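Long-range contacts in cucumber peeling cupredoxin (Cucumis sativus, PDB 1JER), which binds a single copper ion and, like other small blue copper proteins of plants, probably serves in electron transfer: residues S3-W14 with K30-N41; Q56-V64 with C96-I104. All coordinates share one frame; numbering follows the deposited sequence.

Contact 1: S3-W14 with K30-N41; sequences STVHIVGDNTGW and KTFRVGDSLQFN
D36 OD2 is gripped from opposite faces of its carboxylate plane, by H6 NE2 at 2.9 Å across the contact and by the backbone N of R33. The oxygen lies close to the imidazole plane, whereas the histidine reaches it from well above the carboxylate plane. The sister oxygen D36 OD1 takes the N-H of T4 at 2.9 Å, almost straight (173°), and two waters add to it. CG of H6 stands anti to the carbonyl carbon (chi1 -58°), which lays the ring back over its own strand toward T4, with NE2 at D36; the edge of F32 meets one face, planes at 62°, and T4 CG2 lies over the other. Strands 5-7 and 37-40 pair in parallel, H6 bonding by its N to S37 O (2.8 Å) and by its O to Q39 N. V8 N continues the ladder to Q39 O, and V8 CG2 sits over the face of F40, 3.8 Å from the ring centroid. F40 points its edge at the face of W14, CD2 to CD2 3.5 Å; beyond W14 lies the copper ligand Q100. An asparagine at D36 would turn an NH2 toward either T4 N or the H6 and R33 pair, and is likely to leave that side without an acceptor and H6 without a negative partner. This parallel pairing of the cupredoxin sandwich has a charged end at D36 and an aromatic end facing the copper site; the carboxylate would tend to favour a protonated H6, while K30, linked to ND1 through a water, would tend to oppose it.

Contact 2: Q56-V64 with C96-I104; sequences QSFDACNFV and CSNGQKLSI. With CU (copper (II) ion), chain B.
Covalently, C61 and C96 are joined by a disulfide, SG to SG 2.0 Å with chi3 -81°, which pins the turn after helix 56-60 to the loop that carries three of the four copper ligands, C90, H95 and Q100. C61 has positive phi and closes the helix as a Schellman motif. Polar contact centres on K101, whose NZ donates to F58 O at 2.8 Å, tilted 32° from the carbonyl plane; C61 N bonds to the same oxygen from the opposite face. A water links NZ to D59 OD1, while K55 salt-bridges the other carboxylate oxygen. The disulfide beside the copper loop is a hallmark of phytocyanins, and here Q100 OE1 binds the copper at 2.2 Å, H47 being the fourth ligand, a glutamine standing where many cupredoxins have methionine. Among the aromatic contacts, K101 CE lies 3.8 Å from the centroid of the F58 ring, over its face, and NZ adds a cation-pi contact. The lysine bends at chi3 (-49°), bringing its amine back over the ring to the carbonyl. In apolar packing, F58 CZ touches S103 CB at 3.8 Å, and F63 turns its edge to C96, CZ to CB 3.7 Å.

In the fold
From the N terminus, the chain runs through strand 5-7, passes through helix 22-28 and the short strand 32-33, then enters strand 37-40 running the same way as 5-7, so contact 1 closes the first loop, of 15 intervening residues. Contact 2 then closes a longer loop of 31 residues, which holds strands 76-79 and 84-89; the two are in series, neither nested nor crossed. Their centres lie about 18 Å apart on opposite sides of the chain's centre. They meet where L38 packs on L102 and F32 on I104, between the two sheets and within the one shared by strands 32-33 and 101-107, and where W14 rests against Q100, bringing contact 1 to the copper site.

Contact 1: S3-W14 with K30-N41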
loop_
_atom_site.group_PDB
_atom_site.type_symbol
_atom_site.label_atom_id
_atom_site.label_comp_id
_atom_site.label_asym_id
_atom_site.label_seq_id
_atom_site.Cartn_x
_atom_site.Cartn_y
_atom_site.Cartn_z
ATOM N N SER A 3 10.277 3.877 -7.494
ATOM C CA SER A 3 9.677 2.609 -7.797
ATOM C C SER A 3 8.403 2.866 -8.588
ATOM O O SER A 3 7.968 4.018 -8.631
ATOM C CB SER A 3 9.396 1.759 -6.573
ATOM O OG SER A 3 10.642 1.319 -5.981
ATOM N N THR A 4 7.848 1.835 -9.208
ATOM C CA THR A 4 6.659 2.098 -10.049
ATOM C C THR A 4 5.409 1.654 -9.303
ATOM O O THR A 4 5.395 0.599 -8.692
ATOM C CB THR A 4 6.799 1.176 -11.316
ATOM O OG1 THR A 4 7.958 1.695 -12.027
ATOM C CG2 THR A 4 5.653 1.391 -12.277
ATOM N N VAL A 5 4.317 2.399 -9.519
ATOM C CA VAL A 5 3.012 1.857 -8.987
ATOM C C VAL A 5 2.273 1.374 -10.233
ATOM O O VAL A 5 1.953 2.142 -11.157
ATOM C CB VAL A 5 2.228 2.997 -8.314
ATOM C CG1 VAL A 5 0.866 2.444 -7.813
ATOM C CG2 VAL A 5 3.024 3.559 -7.132
ATOM N N HIS A 6 2.117 0.061 -10.353
ATOM C CA HIS A 6 1.504 -0.438 -11.617
ATOM C C HIS A 6 -0.033 -0.453 -11.398
ATOM O O HIS A 6 -0.460 -0.862 -10.323
ATOM C CB HIS A 6 1.948 -1.879 -11.822
ATOM C CG HIS A 6 3.435 -2.036 -11.881
ATOM N ND1 HIS A 6 4.116 -1.924 -13.095
ATOM C CD2 HIS A 6 4.326 -2.351 -10.907
ATOM C CE1 HIS A 6 5.416 -2.157 -12.840
ATOM N NE2 HIS A 6 5.569 -2.403 -11.544
ATOM N N ILE A 7 -0.760 -0.080 -12.407
ATOM C CA ILE A 7 -2.243 -0.094 -12.282
ATOM C C ILE A 7 -2.737 -1.400 -12.921
ATOM O O ILE A 7 -2.587 -1.615 -14.093
ATOM C CB ILE A 7 -2.837 1.094 -13.073
ATOM C CG1 ILE A 7 -2.316 2.458 -12.532
ATOM C CG2 ILE A 7 -4.375 1.067 -12.863
ATOM C CD1 ILE A 7 -2.612 2.612 -11.043
ATOM N N VAL A 8 -3.214 -2.303 -12.055
ATOM C CA VAL A 8 -3.588 -3.634 -12.530
ATOM C C VAL A 8 -4.656 -3.506 -13.607
ATOM O O VAL A 8 -5.687 -2.870 -13.393
ATOM C CB VAL A 8 -4.104 -4.479 -11.358
ATOM C CG1 VAL A 8 -4.655 -5.808 -11.873
ATOM C CG2 VAL A 8 -3.002 -4.745 -10.344
ATOM N N GLY A 9 -4.382 -4.062 -14.779
ATOM C CA GLY A 9 -5.318 -3.970 -15.902
ATOM C C GLY A 9 -5.355 -2.625 -16.577
ATOM O O GLY A 9 -6.250 -2.409 -17.428
ATOM N N ASP A 10 -4.421 -1.734 -16.257
ATOM C CA ASP A 10 -4.369 -0.389 -16.810
ATOM C C ASP A 10 -5.749 0.266 -16.704
ATOM O O ASP A 10 -6.344 0.243 -15.592
ATOM C CB ASP A 10 -3.834 -0.390 -18.231
ATOM C CG ASP A 10 -2.389 -0.951 -18.282
ATOM O OD1 ASP A 10 -1.665 -0.760 -17.304
ATOM O OD2 ASP A 10 -2.042 -1.495 -19.324
ATOM N N ASN A 11 -6.282 0.797 -17.790
ATOM C CA ASN A 11 -7.571 1.566 -17.692
ATOM C C ASN A 11 -8.733 0.656 -17.325
ATOM O O ASN A 11 -9.785 1.169 -16.868
ATOM C CB ASN A 11 -7.864 2.194 -19.064
ATOM C CG ASN A 11 -6.983 3.364 -19.422
ATOM O OD1 ASN A 11 -6.828 3.667 -20.628
ATOM N ND2 ASN A 11 -6.435 4.055 -18.459
ATOM N N THR A 12 -8.602 -0.630 -17.518
ATOM C CA THR A 12 -9.711 -1.555 -17.221
ATOM C C THR A 12 -9.889 -1.778 -15.759
ATOM O O THR A 12 -11.000 -1.988 -15.218
ATOM C CB THR A 12 -9.495 -2.888 -17.944
ATOM O OG1 THR A 12 -9.485 -2.645 -19.347
ATOM C CG2 THR A 12 -10.588 -3.876 -17.600
ATOM N N GLY A 13 -8.759 -1.702 -15.001
ATOM C CA GLY A 13 -8.940 -1.904 -13.565
ATOM C C GLY A 13 -9.129 -3.369 -13.244
ATOM O O GLY A 13 -8.812 -4.247 -14.042
ATOM N N TRP A 14 -9.626 -3.634 -12.037
ATOM C CA TRP A 14 -9.744 -5.002 -11.524
ATOM C C TRP A 14 -11.228 -5.421 -11.609
ATOM O O TRP A 14 -12.039 -4.857 -10.882
ATOM C CB TRP A 14 -9.352 -4.936 -10.044
ATOM C CG TRP A 14 -9.217 -6.211 -9.289
ATOM C CD1 TRP A 14 -9.795 -6.400 -8.034
ATOM C CD2 TRP A 14 -8.491 -7.402 -9.565
ATOM N NE1 TRP A 14 -9.471 -7.659 -7.575
ATOM C CE2 TRP A 14 -8.678 -8.296 -8.478
ATOM C CE3 TRP A 14 -7.706 -7.843 -10.648
ATOM C CZ2 TRP A 14 -8.124 -9.562 -8.405
ATOM C CZ3 TRP A 14 -7.148 -9.128 -10.566
ATOM C CH2 TRP A 14 -7.347 -9.976 -9.476
ATOM N N LYS A 30 4.790 -6.344 -18.487
ATOM C CA LYS A 30 5.453 -5.451 -17.508
ATOM C C LYS A 30 6.657 -6.197 -16.855
ATOM O O LYS A 30 6.725 -7.402 -16.902
ATOM C CB LYS A 30 4.482 -5.259 -16.300
ATOM C CG LYS A 30 3.106 -4.778 -16.733
ATOM C CD LYS A 30 3.127 -3.349 -17.147
ATOM C CE LYS A 30 1.697 -2.824 -17.427
ATOM N NZ LYS A 30 1.741 -1.321 -17.370
ATOM N N THR A 31 7.488 -5.390 -16.175
ATOM C CA THR A 31 8.556 -6.011 -15.328
ATOM C C THR A 31 8.300 -5.498 -13.890
ATOM O O THR A 31 8.095 -4.273 -13.743
ATOM C CB THR A 31 9.931 -5.530 -15.786
ATOM O OG1 THR A 31 10.207 -6.151 -17.034
ATOM C CG2 THR A 31 11.039 -5.936 -14.820
ATOM N N PHE A 32 8.197 -6.385 -12.932
ATOM C CA PHE A 32 7.846 -5.944 -11.560
ATOM C C PHE A 32 9.093 -6.087 -10.668
ATOM O O PHE A 32 9.652 -7.179 -10.653
ATOM C CB PHE A 32 6.763 -6.927 -11.020
ATOM C CG PHE A 32 5.489 -6.846 -11.864
ATOM C CD1 PHE A 32 4.613 -5.788 -11.703
ATOM C CD2 PHE A 32 5.225 -7.816 -12.815
ATOM C CE1 PHE A 32 3.466 -5.713 -12.489
ATOM C CE2 PHE A 32 4.082 -7.731 -13.623
ATOM C CZ PHE A 32 3.207 -6.673 -13.456
ATOM N N ARG A 33 9.457 -5.035 -9.970
ATOM C CA ARG A 33 10.679 -5.108 -9.117
ATOM C C ARG A 33 10.322 -4.866 -7.656
ATOM O O ARG A 33 9.369 -4.117 -7.368
ATOM C CB ARG A 33 11.619 -3.973 -9.549
ATOM C CG ARG A 33 12.115 -4.142 -10.988
ATOM C CD ARG A 33 13.076 -2.992 -11.336
ATOM N NE ARG A 33 13.538 -3.114 -12.720
ATOM C CZ ARG A 33 14.522 -3.923 -13.101
ATOM N NH1 ARG A 33 14.989 -4.870 -12.277
ATOM N NH2 ARG A 33 15.102 -3.797 -14.299
ATOM N N VAL A 34 11.098 -5.457 -6.766
ATOM C CA VAL A 34 10.867 -5.289 -5.314
ATOM C C VAL A 34 10.791 -3.802 -5.040
ATOM O O VAL A 34 11.548 -3.032 -5.621
ATOM C CB VAL A 34 12.075 -5.889 -4.530
ATOM C CG1 VAL A 34 11.998 -5.485 -3.077
ATOM C CG2 VAL A 34 12.052 -7.409 -4.653
ATOM N N GLY A 35 9.821 -3.357 -4.242
ATOM C CA GLY A 35 9.686 -1.898 -4.051
ATOM C C GLY A 35 8.531 -1.337 -4.847
ATOM O O GLY A 35 7.947 -0.302 -4.527
ATOM N N ASP A 36 8.176 -2.005 -5.961
ATOM C CA ASP A 36 7.040 -1.432 -6.754
ATOM C C ASP A 36 5.752 -1.811 -5.962
ATOM O O ASP A 36 5.766 -2.621 -5.085
ATOM C CB ASP A 36 6.940 -2.301 -8.062
ATOM C CG ASP A 36 7.981 -1.884 -9.069
ATOM O OD1 ASP A 36 8.746 -0.937 -8.797
ATOM O OD2 ASP A 36 8.063 -2.520 -10.150
ATOM N N SER A 37 4.653 -1.182 -6.450
ATOM C CA SER A 37 3.364 -1.542 -5.800
ATOM C C SER A 37 2.363 -1.856 -6.940
ATOM O O SER A 37 2.577 -1.494 -8.079
ATOM C CB SER A 37 2.849 -0.231 -5.095
ATOM O OG SER A 37 3.683 0.038 -3.964
ATOM N N LEU A 38 1.278 -2.518 -6.532
ATOM C CA LEU A 38 0.224 -2.883 -7.515
ATOM C C LEU A 38 -1.065 -2.149 -6.966
ATOM O O LEU A 38 -1.338 -2.333 -5.803
ATOM C CB LEU A 38 -0.115 -4.370 -7.317
ATOM C CG LEU A 38 0.818 -5.399 -7.897
ATOM C CD1 LEU A 38 0.201 -6.790 -7.805
ATOM C CD2 LEU A 38 1.169 -5.045 -9.351
ATOM N N GLN A 39 -1.662 -1.393 -7.851
ATOM C CA GLN A 39 -2.901 -0.696 -7.448
ATOM C C GLN A 39 -4.106 -1.395 -8.121
ATOM O O GLN A 39 -4.127 -1.443 -9.358
ATOM C CB GLN A 39 -2.866 0.759 -7.901
ATOM C CG GLN A 39 -4.196 1.463 -7.584
ATOM C CD GLN A 39 -4.054 2.964 -7.597
ATOM O OE1 GLN A 39 -2.954 3.483 -7.369
ATOM N NE2 GLN A 39 -5.152 3.659 -7.853
ATOM N N PHE A 40 -5.043 -1.846 -7.311
ATOM C CA PHE A 40 -6.265 -2.516 -7.882
ATOM C C PHE A 40 -7.441 -1.499 -7.675
ATOM O O PHE A 40 -7.669 -1.128 -6.540
ATOM C CB PHE A 40 -6.578 -3.703 -6.939
ATOM C CG PHE A 40 -5.584 -4.858 -7.100
ATOM C CD1 PHE A 40 -4.393 -4.826 -6.362
ATOM C CD2 PHE A 40 -5.845 -5.931 -7.902
ATOM C CE1 PHE A 40 -3.519 -5.921 -6.445
ATOM C CE2 PHE A 40 -4.959 -7.010 -8.016
ATOM C CZ PHE A 40 -3.769 -6.959 -7.291
ATOM N N ASN A 41 -8.029 -1.094 -8.780
ATOM C CA ASN A 41 -9.138 -0.115 -8.747
ATOM C C ASN A 41 -10.430 -0.871 -9.162
ATOM O O ASN A 41 -10.466 -1.556 -10.180
ATOM C CB ASN A 41 -8.901 0.934 -9.871
ATOM C CG ASN A 41 -7.720 1.849 -9.527
ATOM O OD1 ASN A 41 -7.468 2.201 -8.415
ATOM N ND2 ASN A 41 -7.034 2.254 -10.625
HETATM O O HOH W 1 11.381 -0.912 -7.269
HETATM O O HOH W 2 10.511 -0.176 -10.912
HETATM O O HOH W 3 3.141 -0.336 -15.090
HETATM O O HOH W 4 0.327 0.273 -14.953
HETATM O O HOH W 5 -6.532 -1.505 -11.155
HETATM O O HOH W 6 -7.781 1.326 -13.440
#

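Contact 2: Q56-V64 with C96-I104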
loop_
_atom_site.group_PDB
_atom_site.type_symbol
_atom_site.label_atom_id
_atom_site.label_comp_id
_atom_site.label_asym_id
_atom_site.label_seq_id
_atom_site.Cartn_x
_atom_site.Cartn_y
_atom_site.Cartn_z
ATOM N N GLN A 56 -1.100 -23.855 -6.188
ATOM C CA GLN A 56 -2.164 -24.896 -6.244
ATOM C C GLN A 56 -3.484 -24.264 -5.829
ATOM O O GLN A 56 -4.474 -24.393 -6.554
ATOM C CB GLN A 56 -1.767 -26.046 -5.328
ATOM C CG GLN A 56 -0.709 -26.981 -5.849
ATOM C CD GLN A 56 0.655 -26.450 -6.157
ATOM O OE1 GLN A 56 1.472 -26.044 -5.310
ATOM N NE2 GLN A 56 1.048 -26.521 -7.454
ATOM N N SER A 57 -3.455 -23.548 -4.702
ATOM C CA SER A 57 -4.688 -22.870 -4.241
ATOM C C SER A 57 -5.160 -21.826 -5.243
ATOM O O SER A 57 -6.362 -21.682 -5.503
ATOM C CB SER A 57 -4.356 -22.145 -2.920
ATOM O OG SER A 57 -4.270 -23.115 -1.899
ATOM N N PHE A 58 -4.217 -21.023 -5.757
ATOM C CA PHE A 58 -4.561 -19.979 -6.758
ATOM C C PHE A 58 -5.187 -20.654 -7.959
ATOM O O PHE A 58 -6.189 -20.226 -8.532
ATOM C CB PHE A 58 -3.178 -19.392 -7.214
ATOM C CG PHE A 58 -3.228 -18.420 -8.359
ATOM C CD1 PHE A 58 -3.742 -17.125 -8.153
ATOM C CD2 PHE A 58 -2.783 -18.738 -9.617
ATOM C CE1 PHE A 58 -3.753 -16.220 -9.194
ATOM C CE2 PHE A 58 -2.832 -17.854 -10.673
ATOM C CZ PHE A 58 -3.308 -16.560 -10.441
ATOM N N ASP A 59 -4.530 -21.758 -8.434
ATOM C CA ASP A 59 -5.055 -22.404 -9.624
ATOM C C ASP A 59 -6.472 -22.928 -9.395
ATOM O O ASP A 59 -7.349 -22.904 -10.252
ATOM C CB ASP A 59 -4.165 -23.511 -10.158
ATOM C CG ASP A 59 -2.897 -23.053 -10.863
ATOM O OD1 ASP A 59 -2.760 -21.867 -11.197
ATOM O OD2 ASP A 59 -1.998 -23.917 -11.098
ATOM N N ALA A 60 -6.697 -23.452 -8.197
ATOM C CA ALA A 60 -8.020 -24.069 -7.989
ATOM C C ALA A 60 -9.016 -23.022 -7.474
ATOM O O ALA A 60 -10.153 -23.462 -7.191
ATOM C CB ALA A 60 -7.836 -25.100 -6.836
ATOM N N CYS A 61 -8.624 -21.785 -7.264
ATOM C CA CYS A 61 -9.500 -20.803 -6.590
ATOM C C CYS A 61 -10.014 -21.386 -5.280
ATOM O O CYS A 61 -11.207 -21.307 -4.983
ATOM C CB CYS A 61 -10.635 -20.305 -7.449
ATOM S SG CYS A 61 -10.046 -19.447 -8.968
ATOM N N ASN A 62 -9.114 -21.987 -4.512
ATOM C CA ASN A 62 -9.524 -22.623 -3.237
ATOM C C ASN A 62 -9.162 -21.695 -2.101
ATOM O O ASN A 62 -8.005 -21.360 -1.887
ATOM C CB ASN A 62 -8.742 -23.965 -3.131
ATOM C CG ASN A 62 -9.167 -24.688 -1.849
ATOM O OD1 ASN A 62 -9.468 -25.896 -1.908
ATOM N ND2 ASN A 62 -9.172 -23.989 -0.746
ATOM N N PHE A 63 -10.183 -21.155 -1.401
ATOM C CA PHE A 63 -9.870 -20.068 -0.458
ATOM C C PHE A 63 -9.927 -20.526 0.980
ATOM O O PHE A 63 -10.181 -19.719 1.867
ATOM C CB PHE A 63 -11.008 -18.989 -0.616
ATOM C CG PHE A 63 -11.107 -18.555 -2.070
ATOM C CD1 PHE A 63 -9.945 -18.395 -2.817
ATOM C CD2 PHE A 63 -12.327 -18.334 -2.666
ATOM C CE1 PHE A 63 -10.048 -18.003 -4.146
ATOM C CE2 PHE A 63 -12.429 -17.895 -3.977
ATOM C CZ PHE A 63 -11.271 -17.762 -4.732
ATOM N N VAL A 64 -9.766 -21.833 1.163
ATOM C CA VAL A 64 -9.888 -22.347 2.547
ATOM C C VAL A 64 -8.947 -21.658 3.449
ATOM O O VAL A 64 -9.210 -21.386 4.628
ATOM C CB VAL A 64 -9.871 -23.861 2.550
ATOM C CG1 VAL A 64 -8.514 -24.456 2.738
ATOM C CG2 VAL A 64 -10.974 -24.518 3.291
ATOM N N CYS A 96 -13.027 -15.551 -9.285
ATOM C CA CYS A 96 -11.683 -16.140 -9.559
ATOM C C CYS A 96 -11.803 -17.190 -10.624
ATOM O O CYS A 96 -11.038 -17.256 -11.589
ATOM C CB CYS A 96 -11.174 -16.704 -8.232
ATOM S SG CYS A 96 -9.609 -17.592 -8.300
ATOM N N SER A 97 -12.821 -18.082 -10.536
ATOM C CA SER A 97 -12.910 -19.095 -11.601
ATOM C C SER A 97 -13.142 -18.484 -12.988
ATOM O O SER A 97 -12.902 -19.213 -13.944
ATOM C CB SER A 97 -14.180 -19.978 -11.352
ATOM O OG SER A 97 -13.998 -20.633 -10.119
ATOM N N ASN A 98 -13.668 -17.290 -13.066
ATOM C CA ASN A 98 -13.965 -16.589 -14.291
ATOM C C ASN A 98 -12.825 -15.708 -14.742
ATOM O O ASN A 98 -12.894 -14.923 -15.681
ATOM C CB ASN A 98 -15.288 -15.817 -14.160
ATOM C CG ASN A 98 -16.454 -16.822 -14.336
ATOM O OD1 ASN A 98 -17.336 -16.899 -13.503
ATOM N ND2 ASN A 98 -16.368 -17.600 -15.404
ATOM N N GLY A 99 -11.638 -15.889 -14.100
ATOM C CA GLY A 99 -10.463 -15.159 -14.611
ATOM C C GLY A 99 -10.025 -13.960 -13.840
ATOM O O GLY A 99 -9.080 -13.224 -14.258
ATOM N N GLN A 100 -10.674 -13.628 -12.727
ATOM C CA GLN A 100 -10.233 -12.449 -11.972
ATOM C C GLN A 100 -9.162 -12.923 -10.970
ATOM O O GLN A 100 -9.409 -13.089 -9.787
ATOM C CB GLN A 100 -11.340 -11.733 -11.227
ATOM C CG GLN A 100 -10.941 -10.398 -10.656
ATOM C CD GLN A 100 -12.083 -9.633 -10.014
ATOM O OE1 GLN A 100 -13.133 -10.209 -9.701
ATOM N NE2 GLN A 100 -11.917 -8.335 -9.851
ATOM N N LYS A 101 -7.978 -13.133 -11.533
ATOM C CA LYS A 101 -6.843 -13.609 -10.676
ATOM C C LYS A 101 -5.566 -13.183 -11.452
ATOM O O LYS A 101 -5.621 -12.969 -12.668
ATOM C CB LYS A 101 -6.911 -15.154 -10.649
ATOM C CG LYS A 101 -6.844 -15.773 -12.038
ATOM C CD LYS A 101 -7.346 -17.208 -12.033
ATOM C CE LYS A 101 -6.721 -18.040 -10.938
ATOM N NZ LYS A 101 -7.004 -19.522 -11.152
ATOM N N LEU A 102 -4.505 -12.961 -10.706
ATOM C CA LEU A 102 -3.291 -12.364 -11.342
ATOM C C LEU A 102 -2.068 -13.006 -10.666
ATOM O O LEU A 102 -2.008 -13.162 -9.472
ATOM C CB LEU A 102 -3.339 -10.855 -10.954
ATOM C CG LEU A 102 -1.994 -10.127 -11.240
ATOM C CD1 LEU A 102 -1.927 -9.785 -12.722
ATOM C CD2 LEU A 102 -1.968 -8.820 -10.419
ATOM N N SER A 103 -1.136 -13.484 -11.494
ATOM C CA SER A 103 0.107 -14.028 -10.924
ATOM C C SER A 103 1.259 -13.245 -11.555
ATOM O O SER A 103 1.284 -12.995 -12.754
ATOM C CB SER A 103 0.264 -15.518 -11.256
ATOM O OG SER A 103 0.387 -15.700 -12.610
ATOM N N ILE A 104 2.168 -12.795 -10.679
ATOM C CA ILE A 104 3.257 -11.982 -11.232
ATOM C C ILE A 104 4.592 -12.440 -10.633
ATOM O O ILE A 104 4.643 -13.022 -9.568
ATOM C CB ILE A 104 3.057 -10.515 -10.894
ATOM C CG1 ILE A 104 3.023 -10.224 -9.385
ATOM C CG2 ILE A 104 1.798 -9.959 -11.555
ATOM C CD1 ILE A 104 3.435 -8.791 -9.069
HETATM CU CU CU B . -14.505 -9.859 -8.004
HETATM O O HOH W 7 -5.019 -20.622 -12.926
#